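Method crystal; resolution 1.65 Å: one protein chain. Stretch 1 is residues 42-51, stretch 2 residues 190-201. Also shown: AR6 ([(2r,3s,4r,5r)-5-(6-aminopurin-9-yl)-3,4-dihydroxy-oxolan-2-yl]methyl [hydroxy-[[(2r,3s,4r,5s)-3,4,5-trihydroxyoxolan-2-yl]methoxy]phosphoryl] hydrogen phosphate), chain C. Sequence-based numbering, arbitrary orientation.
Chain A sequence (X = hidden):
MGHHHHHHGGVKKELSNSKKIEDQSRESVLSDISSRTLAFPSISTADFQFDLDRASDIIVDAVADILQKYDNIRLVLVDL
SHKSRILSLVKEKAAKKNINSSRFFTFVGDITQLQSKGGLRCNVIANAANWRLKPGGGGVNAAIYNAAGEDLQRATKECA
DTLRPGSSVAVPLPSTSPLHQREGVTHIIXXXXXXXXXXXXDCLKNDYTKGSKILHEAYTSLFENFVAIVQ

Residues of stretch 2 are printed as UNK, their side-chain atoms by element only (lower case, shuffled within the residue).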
ATOM      1  N   SER A  42       0.564   0.649   5.756  1.00 12.92           N
ATOM      2  CA  SER A  42       0.754   2.034   6.100  1.00 14.51           C
ATOM      3  C   SER A  42       2.106   2.516   5.569  1.00 16.32           C
ATOM      4  O   SER A  42       3.159   2.173   6.088  1.00 19.99           O
ATOM      5  CB  SER A  42       0.681   2.205   7.571  1.00 14.84           C
ATOM      6  OG  SER A  42       0.946   3.550   7.969  1.00 14.53           O
ATOM      7  N   ILE A  43       2.068   3.288   4.536  1.00 13.39           N
ATOM      8  CA  ILE A  43       3.290   3.799   3.929  1.00 14.34           C
ATOM      9  C   ILE A  43       4.033   4.773   4.809  1.00 13.37           C
ATOM     10  O   ILE A  43       3.417   5.612   5.462  1.00 13.98           O
ATOM     11  CB  ILE A  43       2.919   4.562   2.609  1.00 14.96           C
ATOM     12  CG1 ILE A  43       2.116   3.669   1.645  1.00 16.42           C
ATOM     13  CG2 ILE A  43       4.160   5.131   1.929  1.00 17.10           C
ATOM     14  CD1 ILE A  43       2.792   2.355   1.264  1.00 17.43           C
ATOM     15  N   SER A  44       5.344   4.551   4.922  1.00 16.35           N
ATOM     16  CA  SER A  44       6.309   5.493   5.593  1.00 14.82           C
ATOM     17  C   SER A  44       6.345   5.377   7.123  1.00 16.91           C
ATOM     18  O   SER A  44       7.147   6.031   7.731  1.00 16.82           O
ATOM     19  CB  SER A  44       6.059   6.977   5.200  1.00 16.61           C
ATOM     20  OG  SER A  44       6.395   7.217   3.855  1.00 17.42           O
ATOM     21  N   THR A  45       5.479   4.566   7.742  1.00 15.72           N
ATOM     22  CA  THR A  45       5.408   4.611   9.212  1.00 16.90           C
ATOM     23  C   THR A  45       6.261   3.616   9.981  1.00 19.92           C
ATOM     24  O   THR A  45       6.139   3.557  11.170  1.00 22.63           O
ATOM     25  CB  THR A  45       3.975   4.514   9.730  1.00 17.73           C
ATOM     26  OG1 THR A  45       3.365   3.338   9.248  1.00 17.36           O
ATOM     27  CG2 THR A  45       3.177   5.675   9.283  1.00 17.26           C
ATOM     28  N   ALA A  46       7.076   2.818   9.326  1.00 19.56           N
ATOM     29  CA  ALA A  46       8.001   1.942  10.109  1.00 22.20           C
ATOM     30  C   ALA A  46       9.446   2.336   9.812  1.00 21.32           C
ATOM     31  O   ALA A  46       9.926   3.259  10.412  1.00 22.89           O
ATOM     32  CB  ALA A  46       7.745   0.481   9.866  1.00 22.53           C
ATOM     33  N   ASP A  47      10.038   1.762   8.762  1.00 21.69           N
ATOM     34  CA  ASP A  47      11.428   2.125   8.370  1.00 22.97           C
ATOM     35  C   ASP A  47      11.604   3.613   8.124  1.00 24.61           C
ATOM     36  O   ASP A  47      12.681   4.195   8.419  1.00 23.79           O
ATOM     37  CB  ASP A  47      11.886   1.299   7.116  1.00 25.23           C
ATOM     38  CG  ASP A  47      12.053  -0.232   7.403  1.00 38.87           C
ATOM     39  OD1 ASP A  47      12.180  -0.612   8.594  1.00 46.90           O
ATOM     40  OD2 ASP A  47      12.048  -1.067   6.415  1.00 40.82           O
ATOM     41  N   PHE A  48      10.589   4.282   7.558  1.00 19.79           N
ATOM     42  CA  PHE A  48      10.694   5.696   7.213  1.00 20.05           C
ATOM     43  C   PHE A  48      10.253   6.676   8.372  1.00 18.10           C
ATOM     44  O   PHE A  48      10.293   7.902   8.214  1.00 19.91           O
ATOM     45  CB  PHE A  48       9.903   6.029   5.919  1.00 19.66           C
ATOM     46  CG  PHE A  48      10.639   5.698   4.589  1.00 20.04           C
ATOM     47  CD1 PHE A  48      11.935   5.193   4.568  1.00 22.26           C
ATOM     48  CD2 PHE A  48      10.020   5.927   3.380  1.00 20.91           C
ATOM     49  CE1 PHE A  48      12.570   4.863   3.356  1.00 22.55           C
ATOM     50  CE2 PHE A  48      10.683   5.663   2.172  1.00 19.87           C
ATOM     51  CZ  PHE A  48      11.942   5.096   2.176  1.00 20.45           C
ATOM     52  N   GLN A  49       9.807   6.101   9.486  1.00 20.71           N
ATOM     53  CA  GLN A  49       9.609   6.823  10.760  1.00 20.40           C
ATOM     54  C   GLN A  49       8.688   8.026  10.674  1.00 21.04           C
ATOM     55  O   GLN A  49       8.753   8.966  11.503  1.00 20.76           O
ATOM     56  CB  GLN A  49      10.974   7.251  11.331  1.00 23.92           C
ATOM     57  CG  GLN A  49      11.802   6.046  11.645  1.00 25.02           C
ATOM     58  CD  GLN A  49      13.162   6.383  12.266  1.00 28.03           C
ATOM     59  OE1 GLN A  49      13.634   7.515  12.227  1.00 30.96           O
ATOM     60  NE2 GLN A  49      13.826   5.348  12.731  1.00 30.74           N
ATOM     61  N   PHE A  50       7.687   7.941   9.799  1.00 17.47           N
ATOM     62  CA  PHE A  50       6.693   8.975   9.755  1.00 14.83           C
ATOM     63  C   PHE A  50       5.754   8.900  10.925  1.00 16.18           C
ATOM     64  O   PHE A  50       5.242   7.855  11.249  1.00 17.58           O
ATOM     65  CB  PHE A  50       5.950   8.890   8.430  1.00 16.06           C
ATOM     66  CG  PHE A  50       5.184  10.117   8.055  1.00 14.62           C
ATOM     67  CD1 PHE A  50       3.969  10.408   8.595  1.00 15.56           C
ATOM     68  CD2 PHE A  50       5.661  10.966   7.046  1.00 14.49           C
ATOM     69  CE1 PHE A  50       3.238  11.523   8.165  1.00 15.13           C
ATOM     70  CE2 PHE A  50       4.960  12.068   6.641  1.00 15.47           C
ATOM     71  CZ  PHE A  50       3.722  12.355   7.188  1.00 15.59           C
ATOM     72  N   ASP A  51       5.486  10.053  11.544  1.00 16.19           N
ATOM     73  CA  ASP A  51       4.566  10.139  12.700  1.00 15.43           C
ATOM     74  C   ASP A  51       3.210   9.450  12.484  1.00 16.29           C
ATOM     75  O   ASP A  51       2.504   9.731  11.503  1.00 16.02           O
ATOM     76  CB  ASP A  51       4.284  11.589  12.981  1.00 18.85           C
ATOM     77  CG  ASP A  51       3.476  11.783  14.201  1.00 22.84           C
ATOM     78  OD1 ASP A  51       2.249  11.945  14.075  1.00 19.01           O
ATOM     79  OD2 ASP A  51       4.085  11.950  15.304  1.00 25.79           O
ATOM     80  N   UNK A 190       4.039  -0.565  -6.437  1.00 13.33           N
ATOM     81  CA  UNK A 190       5.104  -0.043  -5.630  1.00 13.12           C
ATOM     82  C   UNK A 190       4.813   1.435  -5.357  1.00 11.59           C
ATOM     83  O   UNK A 190       4.615   2.188  -6.291  1.00 13.05           O
ATOM     84  c   UNK A 190       6.416  -0.128  -6.366  1.00 14.87           C
ATOM     85  n   UNK A 190       7.493  -3.365  -7.731  1.00 19.65           N
ATOM     86  c   UNK A 190       7.069  -2.069  -7.943  1.00 18.20           C
ATOM     87  n   UNK A 190       7.138  -2.483  -5.811  1.00 18.28           N
ATOM     88  c   UNK A 190       7.553  -3.580  -6.433  1.00 19.78           C
ATOM     89  c   UNK A 190       6.825  -1.519  -6.743  1.00 16.82           C
ATOM     90  N   UNK A 191       4.934   1.859  -4.102  1.00 12.20           N
ATOM     91  CA  UNK A 191       4.678   3.235  -3.679  1.00 13.63           C
ATOM     92  C   UNK A 191       5.886   3.737  -2.901  1.00 14.18           C
ATOM     93  O   UNK A 191       6.411   2.982  -2.044  1.00 14.48           O
ATOM     94  c   UNK A 191       3.186   4.721  -2.431  1.00 15.52           C
ATOM     95  c   UNK A 191       3.498   3.284  -2.712  1.00 14.31           C
ATOM     96  c   UNK A 191       2.303   2.559  -3.276  1.00 16.39           C
ATOM     97  N   UNK A 192       6.343   4.937  -3.172  1.00 12.36           N
ATOM     98  CA  UNK A 192       7.462   5.515  -2.390  1.00 13.17           C
ATOM     99  C   UNK A 192       6.892   6.644  -1.545  1.00 13.02           C
ATOM    100  O   UNK A 192       6.478   7.696  -2.072  1.00 12.76           O
ATOM    101  c   UNK A 192      10.763   7.204  -3.469  1.00 16.58           C
ATOM    102  c   UNK A 192       8.566   6.034  -3.286  1.00 14.60           C
ATOM    103  c   UNK A 192      10.427   5.512  -1.675  1.00 16.93           C
ATOM    104  c   UNK A 192       9.787   6.586  -2.501  1.00 16.25           C
ATOM    105  N   UNK A 193       6.915   6.470  -0.226  1.00 14.41           N
ATOM    106  CA  UNK A 193       6.462   7.513   0.631  1.00 14.73           C
ATOM    107  C   UNK A 193       7.596   8.463   1.031  1.00 16.94           C
ATOM    108  O   UNK A 193       8.722   8.172   0.733  1.00 16.52           O
ATOM    109  N   UNK A 194       7.268   9.523   1.776  1.00 16.60           N
ATOM    110  CA  UNK A 194       8.313  10.407   2.344  1.00 17.18           C
ATOM    111  C   UNK A 194       9.100   9.731   3.374  1.00 18.65           C
ATOM    112  O   UNK A 194       8.583   8.851   4.162  1.00 19.72           O
ATOM    113  c   UNK A 194       7.496  11.550   2.944  1.00 16.85           C
ATOM    114  c   UNK A 194       5.931   9.945   2.185  1.00 17.61           C
ATOM    115  c   UNK A 194       6.191  10.957   3.276  1.00 16.09           C
ATOM    116  N   UNK A 195      10.368  10.110   3.484  1.00 18.80           N
ATOM    117  CA  UNK A 195      11.213   9.512   4.474  1.00 19.51           C
ATOM    118  C   UNK A 195      11.584  10.559   5.565  1.00 20.37           C
ATOM    119  O   UNK A 195      12.007  11.655   5.250  1.00 22.15           O
ATOM    120  o   UNK A 195      13.202   7.901   5.830  1.00 23.61           O
ATOM    121  c   UNK A 195      13.486   8.582   4.865  1.00 24.77           C
ATOM    122  n   UNK A 195      14.726   9.076   4.676  1.00 30.38           N
ATOM    123  c   UNK A 195      12.474   8.955   3.848  1.00 24.79           C
ATOM    124  N   UNK A 196      11.276  10.198   6.808  1.00 21.37           N
ATOM    125  CA  UNK A 196      11.700  10.970   8.009  1.00 23.16           C
ATOM    126  C   UNK A 196      12.886  10.393   8.752  1.00 26.41           C
ATOM    127  O   UNK A 196      13.279  10.939   9.779  1.00 29.22           O
ATOM    128  c   UNK A 196       8.962  13.249   6.645  1.00 25.00           C
ATOM    129  c   UNK A 196      10.563  11.016   8.994  1.00 24.74           C
ATOM    130  s   UNK A 196       9.884  13.619   8.149  1.00 34.83           S
ATOM    131  c   UNK A 196       9.458  11.881   8.610  1.00 26.92           C
ATOM    132  N   UNK A 197      13.387   9.245   8.319  1.00 26.61           N
ATOM    133  CA  UNK A 197      14.492   8.528   8.967  1.00 29.69           C
ATOM    134  C   UNK A 197      15.869   9.054   8.413  1.00 32.60           C
ATOM    135  O   UNK A 197      16.127   9.016   7.190  1.00 31.45           O
ATOM    136  o   UNK A 197      16.346   6.717   9.936  1.00 38.06           O
ATOM    137  c   UNK A 197      15.356   6.206   9.425  1.00 30.96           C
ATOM    138  n   UNK A 197      15.117   4.923   9.476  1.00 30.59           N
ATOM    139  c   UNK A 197      14.367   7.041   8.667  1.00 29.56           C
ATOM    140  N   UNK A 198      16.701   9.629   9.292  1.00 36.16           N
ATOM    141  CA  UNK A 198      17.907  10.325   8.774  1.00 35.94           C
ATOM    142  C   UNK A 198      18.949   9.373   8.182  1.00 40.10           C
ATOM    143  O   UNK A 198      19.869   9.815   7.504  1.00 43.58           O
ATOM    144  c   UNK A 198      17.821  10.388  11.192  1.00 37.19           C
ATOM    145  c   UNK A 198      18.455  11.063  10.028  1.00 36.20           C
ATOM    146  c   UNK A 198      16.476   9.870  10.727  1.00 34.65           C
ATOM    147  N   UNK A 199      18.755   8.086   8.389  1.00 38.30           N
ATOM    148  CA  UNK A 199      19.619   7.070   7.818  1.00 45.89           C
ATOM    149  C   UNK A 199      19.073   6.483   6.493  1.00 42.71           C
ATOM    150  O   UNK A 199      19.487   5.396   6.079  1.00 44.26           O
ATOM    151  c   UNK A 199      20.682   6.375  10.013  1.00 58.08           C
ATOM    152  c   UNK A 199      20.317   3.733  11.059  1.00 65.96           C
ATOM    153  s   UNK A 199      20.300   5.471  11.546  1.00 70.23           S
ATOM    154  c   UNK A 199      19.827   5.954   8.827  1.00 46.23           C
ATOM    155  N   UNK A 200      18.196   7.236   5.819  1.00 41.16           N
ATOM    156  CA  UNK A 200      17.651   6.828   4.552  1.00 41.83           C
ATOM    157  C   UNK A 200      17.644   7.990   3.587  1.00 40.18           C
ATOM    158  O   UNK A 200      17.657   9.163   4.004  1.00 37.68           O
ATOM    159  n   UNK A 200      16.191   2.790   5.935  1.00 61.50           N
ATOM    160  c   UNK A 200      15.999   5.180   5.672  1.00 49.06           C
ATOM    161  c   UNK A 200      15.313   1.883   5.517  1.00 62.86           C
ATOM    162  n   UNK A 200      14.773   1.961   4.299  1.00 65.93           N
ATOM    163  n   UNK A 200      14.978   0.890   6.317  1.00 64.36           N
ATOM    164  c   UNK A 200      16.207   6.325   4.714  1.00 45.28           C
ATOM    165  c   UNK A 200      16.626   3.919   5.158  1.00 53.05           C
ATOM    166  N   UNK A 201      17.561   7.677   2.277  1.00 31.78           N
ATOM    167  CA  UNK A 201      17.667   8.701   1.240  1.00 34.21           C
ATOM    168  C   UNK A 201      16.535   9.715   1.307  1.00 35.68           C
ATOM    169  O   UNK A 201      15.429   9.385   1.757  1.00 37.55           O
ATOM    170  c   UNK A 201      17.517   6.293   1.729  1.00 36.50           C
ATOM    171  c   UNK A 201      17.592   7.895  -0.092  1.00 34.36           C
ATOM    172  c   UNK A 201      17.834   6.455   0.279  1.00 32.46           C
TER
HETATM  173  N1  AR6 C 301       2.212  -7.500   5.930  1.00 16.95           N
HETATM  174  C2  AR6 C 301       1.540  -6.385   6.285  1.00 18.03           C
HETATM  175  N3  AR6 C 301       2.109  -5.308   6.791  1.00 18.91           N
HETATM  176  C4  AR6 C 301       3.463  -5.267   6.989  1.00 21.42           C
HETATM  177  C5  AR6 C 301       4.278  -6.382   6.616  1.00 22.40           C
HETATM  178  C6  AR6 C 301       3.582  -7.550   6.050  1.00 18.89           C
HETATM  179  N6  AR6 C 301       4.218  -8.627   5.659  1.00 19.77           N
HETATM  180  N7  AR6 C 301       5.616  -6.040   6.926  1.00 22.08           N
HETATM  181  C8  AR6 C 301       5.585  -4.772   7.396  1.00 20.80           C
HETATM  182  N9  AR6 C 301       4.289  -4.290   7.430  1.00 21.22           N
HETATM  183  PA  AR6 C 301       7.804  -0.475   6.017  1.00 20.24           P
HETATM  184  PB  AR6 C 301       8.179   2.340   5.119  1.00 19.39           P
HETATM  185  C1' AR6 C 301       3.822  -2.961   7.760  1.00 20.94           C
HETATM  186  O1A AR6 C 301       8.966  -0.246   7.006  1.00 22.58           O
HETATM  187  O1B AR6 C 301       8.148   2.894   6.522  1.00 17.94           O
HETATM  188  C1D AR6 C 301      11.415  -0.983   3.076  1.00 39.55           C
HETATM  189  O1D AR6 C 301      12.187  -2.118   3.406  1.00 39.06           O
HETATM  190  C2' AR6 C 301       4.530  -2.214   8.884  1.00 19.81           C
HETATM  191  O2' AR6 C 301       4.166  -2.702  10.212  1.00 21.13           O
HETATM  192  O2A AR6 C 301       7.774  -1.704   5.190  1.00 20.34           O
HETATM  193  O2B AR6 C 301       7.464   3.062   4.015  1.00 18.03           O
HETATM  194  C2D AR6 C 301      11.927  -0.391   1.729  1.00 39.83           C
HETATM  195  O2D AR6 C 301      13.169  -1.070   1.279  1.00 34.94           O
HETATM  196  C3' AR6 C 301       4.132  -0.792   8.576  1.00 22.37           C
HETATM  197  O3' AR6 C 301       2.839  -0.454   9.148  1.00 21.52           O
HETATM  198  O3A AR6 C 301       7.665   0.807   5.023  1.00 19.65           O
HETATM  199  C3D AR6 C 301      12.143   1.072   1.999  1.00 33.63           C
HETATM  200  O3D AR6 C 301      13.586   1.258   2.053  1.00 46.89           O
HETATM  201  C4' AR6 C 301       4.041  -0.765   7.038  1.00 20.37           C
HETATM  202  O4' AR6 C 301       4.074  -2.107   6.607  1.00 21.19           O
HETATM  203  C4D AR6 C 301      11.495   1.333   3.380  1.00 30.38           C
HETATM  204  O4D AR6 C 301      11.435   0.075   4.092  1.00 29.21           O
HETATM  205  C5' AR6 C 301       5.164  -0.010   6.373  1.00 22.56           C
HETATM  206  O5' AR6 C 301       6.445  -0.363   6.930  1.00 21.21           O
HETATM  207  C5D AR6 C 301      10.058   1.842   3.334  1.00 22.87           C
HETATM  208  O5D AR6 C 301       9.732   2.211   4.693  1.00 20.97           O

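Position 190 carries one carbon leading into a five-membered ring of three carbons and two nitrogens, out of reach of stretch 1; it is His190, on a strand. At 191 one carbon, CB, carries two more and lies 4.1 Å from Ile43 CD1: Val191. Position 192 has four carbons forked at the second. Its CA-to-CB bond points away, yet one terminal methyl returns toward the edge of the Phe48 ring, so this is Leu192, with CD1 3.9 Å from Phe48 CE2.

No side-chain atom exists at 193, which is Gly193. Its CA packs 3.6 Å from Ile43 CG2 and 3.2 Å from Ser44 OG, and an ideal CB would clash with both atoms. At 194 three carbons close a ring onto the backbone nitrogen, giving Pro194. Its CG lies 3.8 Å from Phe50 CE2, while its carbonyl O accepts a 2.7 Å hydrogen bond from Ser44 OG.

Position 195 has two carbons, the second bearing one oxygen and one nitrogen, the pattern of Asn195. Its CB sits 3.8 Å from the Phe48 ring centroid, almost on the ring normal, in a CH-pi contact. At 196 an unbranched chain of two carbons, a sulfur and a carbon is Met196; its CE reaches Phe50 CD2 at 4.0 Å and its N donates to Phe48 O at 2.9 Å.

At 197 the two-carbon side chain again ends in one oxygen and one nitrogen. This is Asn197, whose ND2 donates to Asp47 O at 2.8 Å in a nearly straight bond. The amide of Asn195 also organises its own loop: Asn195 OD1 accepts from Asn197 N (2.8 Å), and Asn195 ND2 donates to Asn197 O (2.9 Å). Position 198, three carbons in a ring on the backbone nitrogen, is Pro198, grazing Gln49 OE1 with CD at 4.0 Å. The unbranched C-C-S-C chain at 199 does not touch stretch 1: Met199. At 200 three carbons, a nitrogen and a carbon with two more nitrogens make Arg200; NH2 forms a 3.5 Å salt bridge with Asp47 OD2. At 201 three carbons again close a ring onto the backbone nitrogen; Pro201 makes no contact with stretch 1.

The contact centres on Phe48, held between Asn195 over one face and AR6 over the other. Hydrogen bonds to Phe48 O and Asp47 O fasten the adjoining backbone, while Phe48 N and Asp47 N donate to ligand oxygens O1B (3.0 Å) and O1A (2.9 Å), respectively. Arg200 links both partners, adding a weak NH1 hydrogen bond to AR6 O3D (2.6 Å).

Stretch 2, residues 190-201: HVLGPNMNPMRP
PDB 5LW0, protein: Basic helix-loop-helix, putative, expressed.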